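Long-range contacts in demethylmenaquinone Methyltransferase (Thermus thermophilus, PDB 1J3L), which is of undetermined function but belongs to the RraA family, with a swivelling beta/beta/alpha fold and three copies of the chain in its assembly: residues Val59-Gly64 / Val128-Leu133; Gly66-Ala71 / Leu109-Thr114; Arg79-Lys84 / Val104-Leu109. All coordinates share one frame; numbering follows the deposited sequence.

Overall arrangement
From the N terminus, the chain first enters a contact at strand 58-63, then continues through the loop 66-71 and helix 75-83 before turning back. The contacts close in the reverse order. Contact 3 forms the innermost loop, bringing helix 75-83 against residues 104-109; contact 2 closes around it, with 66-71 meeting 109-114; contact 1 encloses both when 128-133 reaches strand 58-63. None cross. Contacts 2 and 3 both use strand 107-110 and share Leu109, yet their centres lie about 17 Å apart. All three involve the mixed sheet: contact 1 packs a strand of the small hairpin 130-137 across it, contact 2 ties in the loop leading to the helix, and contact 3 the helix itself.

Contact 1: residues Val59-Gly64 / Val128-Leu133; sequences VLFVDG and VPLKVL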
loop_
_atom_site.group_PDB
_atom_site.type_symbol
_atom_site.label_atom_id
_atom_site.label_comp_id
_atom_site.label_asym_id
_atom_site.label_seq_id
_atom_site.Cartn_x
_atom_site.Cartn_y
_atom_site.Cartn_z
ATOM N N VAL A 59 -21.836 -11.546 2.513
ATOM C CA VAL A 59 -20.431 -11.237 2.370
ATOM C C VAL A 59 -19.631 -12.237 3.199
ATOM O O VAL A 59 -19.873 -12.389 4.396
ATOM C CB VAL A 59 -20.120 -9.823 2.883
ATOM C CG1 VAL A 59 -18.617 -9.603 2.932
ATOM C CG2 VAL A 59 -20.757 -8.803 1.976
ATOM N N LEU A 60 -18.686 -12.924 2.568
ATOM C CA LEU A 60 -17.873 -13.877 3.301
ATOM C C LEU A 60 -16.588 -13.180 3.742
ATOM O O LEU A 60 -15.870 -12.590 2.936
ATOM C CB LEU A 60 -17.545 -15.097 2.437
ATOM C CG LEU A 60 -16.764 -16.208 3.152
ATOM C CD1 LEU A 60 -17.680 -16.883 4.167
ATOM C CD2 LEU A 60 -16.223 -17.230 2.142
ATOM N N PHE A 61 -16.327 -13.229 5.037
ATOM C CA PHE A 61 -15.139 -12.624 5.611
ATOM C C PHE A 61 -14.227 -13.785 5.993
ATOM O O PHE A 61 -14.546 -14.565 6.891
ATOM C CB PHE A 61 -15.511 -11.804 6.853
ATOM C CG PHE A 61 -14.511 -10.742 7.204
ATOM C CD1 PHE A 61 -13.192 -11.069 7.470
ATOM C CD2 PHE A 61 -14.893 -9.417 7.285
ATOM C CE1 PHE A 61 -12.268 -10.083 7.806
ATOM C CE2 PHE A 61 -13.973 -8.426 7.623
ATOM C CZ PHE A 61 -12.664 -8.763 7.886
ATOM N N VAL A 62 -13.107 -13.911 5.293
ATOM C CA VAL A 62 -12.164 -14.990 5.556
ATOM C C VAL A 62 -10.964 -14.509 6.342
ATOM O O VAL A 62 -10.194 -13.667 5.872
ATOM C CB VAL A 62 -11.641 -15.619 4.254
ATOM C CG1 VAL A 62 -10.763 -16.805 4.573
ATOM C CG2 VAL A 62 -12.801 -16.024 3.377
ATOM N N ASP A 63 -10.820 -15.036 7.548
ATOM C CA ASP A 63 -9.687 -14.677 8.389
ATOM C C ASP A 63 -8.578 -15.690 8.104
ATOM O O ASP A 63 -8.684 -16.851 8.498
ATOM C CB ASP A 63 -10.074 -14.744 9.864
ATOM C CG ASP A 63 -8.964 -14.284 10.764
ATOM O OD1 ASP A 63 -7.787 -14.528 10.422
ATOM O OD2 ASP A 63 -9.263 -13.685 11.813
ATOM N N GLY A 64 -7.533 -15.258 7.401
ATOM C CA GLY A 64 -6.440 -16.161 7.079
ATOM C C GLY A 64 -5.256 -15.965 8.002
ATOM O O GLY A 64 -4.127 -16.352 7.690
ATOM N N VAL A 128 -17.751 -18.372 13.057
ATOM C CA VAL A 128 -17.305 -18.113 14.427
ATOM C C VAL A 128 -16.909 -16.649 14.553
ATOM O O VAL A 128 -16.569 -16.005 13.559
ATOM C CB VAL A 128 -16.067 -18.941 14.808
ATOM C CG1 VAL A 128 -16.403 -20.418 14.835
ATOM C CG2 VAL A 128 -14.946 -18.654 13.834
ATOM N N PRO A 129 -16.959 -16.097 15.777
ATOM C CA PRO A 129 -16.581 -14.695 15.957
ATOM C C PRO A 129 -15.119 -14.532 15.550
ATOM O O PRO A 129 -14.279 -15.350 15.920
ATOM C CB PRO A 129 -16.787 -14.472 17.456
ATOM C CG PRO A 129 -17.905 -15.407 17.785
ATOM C CD PRO A 129 -17.517 -16.653 17.024
ATOM N N LEU A 130 -14.815 -13.489 14.790
ATOM C CA LEU A 130 -13.443 -13.248 14.356
ATOM C C LEU A 130 -12.928 -11.957 14.962
ATOM O O LEU A 130 -13.706 -11.070 15.312
ATOM C CB LEU A 130 -13.367 -13.101 12.833
ATOM C CG LEU A 130 -13.946 -14.149 11.892
ATOM C CD1 LEU A 130 -13.839 -13.605 10.478
ATOM C CD2 LEU A 130 -13.211 -15.468 12.020
ATOM N N LYS A 131 -11.610 -11.849 15.062
ATOM C CA LYS A 131 -10.980 -10.645 15.581
ATOM C C LYS A 131 -9.966 -10.239 14.513
ATOM O O LYS A 131 -8.914 -10.859 14.377
ATOM C CB LYS A 131 -10.269 -10.930 16.913
ATOM C CG LYS A 131 -9.830 -9.676 17.666
ATOM C CD LYS A 131 -8.697 -9.969 18.640
ATOM C CE LYS A 131 -7.450 -10.443 17.892
ATOM N NZ LYS A 131 -6.257 -10.607 18.772
ATOM N N VAL A 132 -10.288 -9.201 13.750
ATOM C CA VAL A 132 -9.409 -8.745 12.678
ATOM C C VAL A 132 -8.941 -7.306 12.871
ATOM O O VAL A 132 -9.757 -6.386 12.968
ATOM C CB VAL A 132 -10.111 -8.872 11.300
ATOM C CG1 VAL A 132 -9.215 -8.321 10.199
ATOM C CG2 VAL A 132 -10.442 -10.336 11.021
ATOM N N LEU A 133 -7.622 -7.123 12.908
ATOM C CA LEU A 133 -7.031 -5.804 13.112
ATOM C C LEU A 133 -7.761 -5.096 14.242
ATOM O O LEU A 133 -8.270 -3.989 14.077
ATOM C CB LEU A 133 -7.100 -4.957 11.834
ATOM C CG LEU A 133 -6.212 -5.372 10.652
ATOM C CD1 LEU A 133 -6.410 -4.393 9.505
ATOM C CD2 LEU A 133 -4.746 -5.397 11.072
HETATM O O HOH W 1 -6.989 -12.244 12.738
#
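The Phe61 ring meets two methyl groups at an oblique slant: Leu130 CD1 lies 4.0 Å from Phe61 CD1, and Val132 CG2 lies 3.7 Å from Phe61 CE1, where the two side chains come tip to tip. The setting is the mixed sheet of the RraA fold, whose strand 58-63 is crossed by strand 130-132, half of a small antiparallel pair with 135-137. The axes of 59-63 and 130-132 come within 8.6 Å and cross at 74°, so they pack through side chains instead of pairing edge to edge. Phe61 and Asp63 sit on the same side of their strand, each with CG anti to the backbone N. Asp63 CB rests 3.9 Å from Leu130 CD2, while its carboxylate slides past Val132, whose CG2 touches both OD2 and the phenyl ring. His92 of the neighbouring strand 88-92 packs on Asp63 and Val132. The buried carboxylate has a partner on each oxygen: OD1 is hydrogen-bonded to Gly65 N, which should help fix its rotation, and Asp63 OD2 accepts from a water at 2.8 Å, which also donates to Lys131 O at 2.9 Å, forming the polar bridge between the strands.

Contact 2: residues Gly66-Ala71 / Leu109-Thr114; sequences GSLRTA and LALAAT
Residues 66-71 follow an irregular path with residues 111-114 beside them: Gly66 is nearest Leu111 and Ala71 nearest Thr114, with 6.0 Å between the CA atoms of Ala71 and Thr114. The first segment is the connection from strand 58-63 to helix 75-83 in a beta-alpha-beta crossover of the RraA fold; the second carries the chain out of strand 107-110. Ser67 forms an ST turn, its OG accepting from Arg69 N at 3.1 Å. The same OG is hydrogen-bonded to Glu42, so this hydroxyl ties the turn to a neighbouring loop.

The apolar part is small. Leu68 crosses Leu111 at about a right angle, and one branch does the work: Leu68 CD2 lies 3.9 Å from Leu111 CB and 4.2 Å from Ala112 CB. Pro19 of the second subunit packs on both Leu68 and Thr114, and Ala113 makes backbone hydrogen bonds to that subunit, which places the contact at the subunit interface.

Thr114 carries the polar part. With OG1 anti to the backbone N (chi1 -153°), its hydroxyl reaches the loop and donates to Leu68 O at 2.7 Å, nearly along the C=O axis (167°). The hydroxyl also accepts: a single water donates to Thr114 OG1 at 2.7 Å and to Arg69 O at 2.7 Å. The same torsion puts CG2 in the crowded position between the backbone N and the carbonyl carbon, and this methyl presses on the peptide link joining Thr70 to Ala71, with Thr114 CG2 3.4 Å from Thr70 C.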
loop_
_atom_site.group_PDB
_atom_site.type_symbol
_atom_site.label_atom_id
_atom_site.label_comp_id
_atom_site.label_asym_id
_atom_site.label_seq_id
_atom_site.Cartn_x
_atom_site.Cartn_y
_atom_site.Cartn_z
ATOM N N GLY A 66 -3.934 -13.450 8.421
ATOM C CA GLY A 66 -3.148 -12.422 7.765
ATOM C C GLY A 66 -2.004 -12.954 6.925
ATOM O O GLY A 66 -1.221 -12.170 6.392
ATOM N N SER A 67 -1.900 -14.276 6.794
ATOM C CA SER A 67 -0.815 -14.863 6.009
ATOM C C SER A 67 -0.829 -14.491 4.534
ATOM O O SER A 67 -1.882 -14.425 3.914
ATOM C CB SER A 67 -0.839 -16.380 6.108
ATOM O OG SER A 67 0.160 -16.931 5.266
ATOM N N LEU A 68 0.357 -14.281 3.973
ATOM C CA LEU A 68 0.494 -13.924 2.564
ATOM C C LEU A 68 1.253 -15.033 1.834
ATOM O O LEU A 68 1.601 -14.893 0.653
ATOM C CB LEU A 68 1.259 -12.601 2.436
ATOM C CG LEU A 68 0.880 -11.448 3.380
ATOM C CD1 LEU A 68 1.873 -10.320 3.195
ATOM C CD2 LEU A 68 -0.550 -10.956 3.115
ATOM N N ARG A 69 1.498 -16.134 2.541
ATOM C CA ARG A 69 2.228 -17.282 1.999
ATOM C C ARG A 69 1.468 -18.039 0.926
ATOM O O ARG A 69 2.071 -18.538 -0.021
ATOM C CB ARG A 69 2.572 -18.281 3.104
ATOM C CG ARG A 69 3.844 -18.035 3.905
ATOM C CD ARG A 69 3.921 -19.119 4.972
ATOM N NE ARG A 69 5.172 -19.177 5.716
ATOM C CZ ARG A 69 5.394 -20.040 6.706
ATOM N NH1 ARG A 69 4.445 -20.901 7.058
ATOM N NH2 ARG A 69 6.560 -20.051 7.340
ATOM N N THR A 70 0.156 -18.161 1.086
ATOM C CA THR A 70 -0.649 -18.888 0.109
ATOM C C THR A 70 -1.947 -18.148 -0.180
ATOM O O THR A 70 -2.390 -17.323 0.612
ATOM C CB THR A 70 -0.977 -20.346 0.591
ATOM O OG1 THR A 70 -1.896 -20.311 1.692
ATOM C CG2 THR A 70 0.300 -21.062 1.036
ATOM N N ALA A 71 -2.548 -18.448 -1.324
ATOM C CA ALA A 71 -3.791 -17.806 -1.723
ATOM C C ALA A 71 -4.991 -18.588 -1.210
ATOM O O ALA A 71 -5.044 -19.814 -1.332
ATOM C CB ALA A 71 -3.853 -17.692 -3.244
ATOM N N LEU A 109 -11.687 -8.124 -1.536
ATOM C CA LEU A 109 -10.609 -7.443 -0.831
ATOM C C LEU A 109 -9.644 -8.454 -0.234
ATOM O O LEU A 109 -10.040 -9.539 0.203
ATOM C CB LEU A 109 -11.159 -6.569 0.301
ATOM C CG LEU A 109 -12.278 -5.591 -0.048
ATOM C CD1 LEU A 109 -12.659 -4.743 1.189
ATOM C CD2 LEU A 109 -11.811 -4.713 -1.194
ATOM N N ALA A 110 -8.369 -8.096 -0.228
ATOM C CA ALA A 110 -7.346 -8.954 0.334
ATOM C C ALA A 110 -6.171 -8.060 0.678
ATOM O O ALA A 110 -6.111 -6.915 0.234
ATOM C CB ALA A 110 -6.936 -10.013 -0.673
ATOM N N LEU A 111 -5.245 -8.572 1.480
ATOM C CA LEU A 111 -4.076 -7.800 1.869
ATOM C C LEU A 111 -3.064 -7.801 0.735
ATOM O O LEU A 111 -2.299 -6.855 0.569
ATOM C CB LEU A 111 -3.452 -8.389 3.143
ATOM C CG LEU A 111 -4.331 -8.310 4.398
ATOM C CD1 LEU A 111 -3.671 -9.052 5.548
ATOM C CD2 LEU A 111 -4.587 -6.846 4.759
ATOM N N ALA A 112 -3.082 -8.867 -0.060
ATOM C CA ALA A 112 -2.152 -8.983 -1.166
ATOM C C ALA A 112 -2.388 -10.222 -1.999
ATOM O O ALA A 112 -3.120 -11.134 -1.605
ATOM C CB ALA A 112 -0.719 -9.003 -0.636
ATOM N N ALA A 113 -1.774 -10.231 -3.176
ATOM C CA ALA A 113 -1.843 -11.389 -4.052
ATOM C C ALA A 113 -0.543 -12.175 -3.800
ATOM O O ALA A 113 0.472 -11.602 -3.403
ATOM C CB ALA A 113 -1.936 -10.948 -5.526
ATOM N N THR A 114 -0.580 -13.479 -4.021
ATOM C CA THR A 114 0.588 -14.331 -3.828
ATOM C C THR A 114 0.418 -15.494 -4.810
ATOM O O THR A 114 -0.713 -15.892 -5.117
ATOM C CB THR A 114 0.667 -14.846 -2.367
ATOM O OG1 THR A 114 2.030 -15.117 -2.024
ATOM C CG2 THR A 114 -0.153 -16.124 -2.194
HETATM O O HOH W 2 2.760 -17.703 -2.505
#

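Contact 3: residues Arg79-Lys84 / Val104-Leu109; sequences RRAWEK and VPIGLL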
loop_
_atom_site.group_PDB
_atom_site.type_symbol
_atom_site.label_atom_id
_atom_site.label_comp_id
_atom_site.label_asym_id
_atom_site.label_seq_id
_atom_site.Cartn_x
_atom_site.Cartn_y
_atom_site.Cartn_z
ATOM N N ARG A 79 -15.132 -16.814 -9.367
ATOM C CA ARG A 79 -16.222 -17.050 -10.294
ATOM C C ARG A 79 -17.303 -17.891 -9.634
ATOM O O ARG A 79 -18.472 -17.656 -9.848
ATOM C CB ARG A 79 -15.709 -17.758 -11.552
ATOM C CG ARG A 79 -14.762 -16.914 -12.402
ATOM C CD ARG A 79 -14.340 -17.607 -13.725
ATOM N NE ARG A 79 -13.352 -18.685 -13.575
ATOM C CZ ARG A 79 -12.033 -18.512 -13.541
ATOM N NH1 ARG A 79 -11.539 -17.293 -13.654
ATOM N NH2 ARG A 79 -11.213 -19.547 -13.360
ATOM N N ARG A 80 -16.912 -18.872 -8.827
ATOM C CA ARG A 80 -17.900 -19.707 -8.160
ATOM C C ARG A 80 -18.749 -18.854 -7.204
ATOM O O ARG A 80 -19.978 -18.925 -7.226
ATOM C CB ARG A 80 -17.217 -20.854 -7.403
ATOM C CG ARG A 80 -18.144 -22.018 -7.132
ATOM C CD ARG A 80 -18.806 -22.520 -8.416
ATOM N NE ARG A 80 -19.975 -23.330 -8.090
ATOM C CZ ARG A 80 -21.069 -23.406 -8.838
ATOM N NH1 ARG A 80 -21.155 -22.723 -9.971
ATOM N NH2 ARG A 80 -22.094 -24.141 -8.434
ATOM N N ALA A 81 -18.084 -18.031 -6.393
ATOM C CA ALA A 81 -18.762 -17.159 -5.435
ATOM C C ALA A 81 -19.790 -16.300 -6.139
ATOM O O ALA A 81 -20.902 -16.091 -5.636
ATOM C CB ALA A 81 -17.746 -16.268 -4.715
ATOM N N TRP A 82 -19.415 -15.811 -7.315
ATOM C CA TRP A 82 -20.304 -14.980 -8.107
ATOM C C TRP A 82 -21.506 -15.759 -8.629
ATOM O O TRP A 82 -22.633 -15.267 -8.572
ATOM C CB TRP A 82 -19.548 -14.368 -9.279
ATOM C CG TRP A 82 -20.414 -13.585 -10.200
ATOM C CD1 TRP A 82 -21.180 -12.503 -9.880
ATOM C CD2 TRP A 82 -20.578 -13.793 -11.606
ATOM N NE1 TRP A 82 -21.805 -12.020 -10.999
ATOM C CE2 TRP A 82 -21.453 -12.790 -12.073
ATOM C CE3 TRP A 82 -20.064 -14.727 -12.518
ATOM C CZ2 TRP A 82 -21.829 -12.691 -13.413
ATOM C CZ3 TRP A 82 -20.438 -14.630 -13.856
ATOM C CH2 TRP A 82 -21.312 -13.615 -14.289
ATOM N N GLU A 83 -21.268 -16.964 -9.151
ATOM C CA GLU A 83 -22.354 -17.798 -9.676
ATOM C C GLU A 83 -23.331 -18.153 -8.550
ATOM O O GLU A 83 -24.513 -18.346 -8.789
ATOM C CB GLU A 83 -21.808 -19.095 -10.307
ATOM C CG GLU A 83 -20.780 -18.880 -11.424
ATOM C CD GLU A 83 -20.220 -20.181 -12.001
ATOM O OE1 GLU A 83 -19.837 -21.083 -11.223
ATOM O OE2 GLU A 83 -20.144 -20.294 -13.245
ATOM N N LYS A 84 -22.825 -18.245 -7.327
ATOM C CA LYS A 84 -23.656 -18.578 -6.179
ATOM C C LYS A 84 -24.326 -17.349 -5.557
ATOM O O LYS A 84 -25.016 -17.455 -4.542
ATOM C CB LYS A 84 -22.825 -19.316 -5.128
ATOM C CG LYS A 84 -22.653 -20.802 -5.415
ATOM C CD LYS A 84 -23.998 -21.502 -5.354
ATOM C CE LYS A 84 -23.892 -22.969 -5.687
ATOM N NZ LYS A 84 -25.213 -23.614 -5.513
ATOM N N VAL A 104 -14.433 -10.435 -12.359
ATOM C CA VAL A 104 -15.630 -11.008 -11.739
ATOM C C VAL A 104 -16.393 -9.878 -11.056
ATOM O O VAL A 104 -15.836 -9.154 -10.229
ATOM C CB VAL A 104 -15.257 -12.088 -10.696
ATOM C CG1 VAL A 104 -16.520 -12.760 -10.155
ATOM C CG2 VAL A 104 -14.325 -13.116 -11.324
ATOM N N PRO A 105 -17.682 -9.711 -11.395
ATOM C CA PRO A 105 -18.493 -8.641 -10.799
ATOM C C PRO A 105 -18.963 -8.852 -9.370
ATOM O O PRO A 105 -20.158 -8.915 -9.103
ATOM C CB PRO A 105 -19.652 -8.486 -11.792
ATOM C CG PRO A 105 -19.838 -9.884 -12.307
ATOM C CD PRO A 105 -18.415 -10.403 -12.474
ATOM N N ILE A 106 -17.999 -8.968 -8.463
ATOM C CA ILE A 106 -18.248 -9.124 -7.037
ATOM C C ILE A 106 -17.143 -8.352 -6.336
ATOM O O ILE A 106 -16.124 -8.022 -6.945
ATOM C CB ILE A 106 -18.157 -10.594 -6.548
ATOM C CG1 ILE A 106 -16.749 -11.143 -6.797
ATOM C CG2 ILE A 106 -19.224 -11.434 -7.216
ATOM C CD1 ILE A 106 -16.527 -12.515 -6.211
ATOM N N GLY A 107 -17.356 -8.053 -5.063
ATOM C CA GLY A 107 -16.344 -7.352 -4.304
ATOM C C GLY A 107 -15.317 -8.358 -3.836
ATOM O O GLY A 107 -15.680 -9.467 -3.440
ATOM N N LEU A 108 -14.040 -7.994 -3.909
ATOM C CA LEU A 108 -12.963 -8.876 -3.464
ATOM C C LEU A 108 -11.777 -8.108 -2.862
ATOM O O LEU A 108 -10.965 -7.523 -3.584
ATOM C CB LEU A 108 -12.475 -9.754 -4.623
ATOM C CG LEU A 108 -13.479 -10.758 -5.189
ATOM C CD1 LEU A 108 -12.846 -11.504 -6.354
ATOM C CD2 LEU A 108 -13.909 -11.731 -4.097
ATOM N N LEU A 109 -11.687 -8.124 -1.536
ATOM C CA LEU A 109 -10.609 -7.443 -0.831
ATOM C C LEU A 109 -9.644 -8.454 -0.234
ATOM O O LEU A 109 -10.040 -9.539 0.203
ATOM C CB LEU A 109 -11.159 -6.569 0.301
ATOM C CG LEU A 109 -12.278 -5.591 -0.048
ATOM C CD1 LEU A 109 -12.659 -4.743 1.189
ATOM C CD2 LEU A 109 -11.811 -4.713 -1.194
#
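Trp82 leaves helix 75-83 with CG anti to the backbone N (chi1 176°), which carries its indole to the chain entering strand 107-110. The contact thus joins a helix flanking the RraA-fold sheet to the approach of one of its strands. That approach bends through an inverse gamma turn centred on Pro105, in which Ile106 N donates to Val104 O at 2.8 Å.

Along the side chain, Trp82 CB meets Val104 CG1 at 3.5 Å and is also near Ile106 CG2. The same Ile106 methyl lies 3.5 Å from Trp82 CD1, oblique to the ring. At the nitrogen the partner changes: Pro105 CG comes over one face toward the rim, 3.2 Å from Trp82 NE1, a tight approach. It remains close to CE2 and CZ2 beyond. The proline also makes a CH-pi contact, with Pro105 CD 4.0 Å from the centroid of the Trp82 five-membered ring and only 14° off its normal.

Two thinner contacts come from other residues of the helix. Arg79 crosses Val104 at about a right angle before its chain bends at chi3 and its guanidinium forms a salt bridge with Glu100. Ile106 extends its longer branch toward Ala81, the residue before Trp82, and Ile106 CD1 ends 4.2 Å from Ala81 CB.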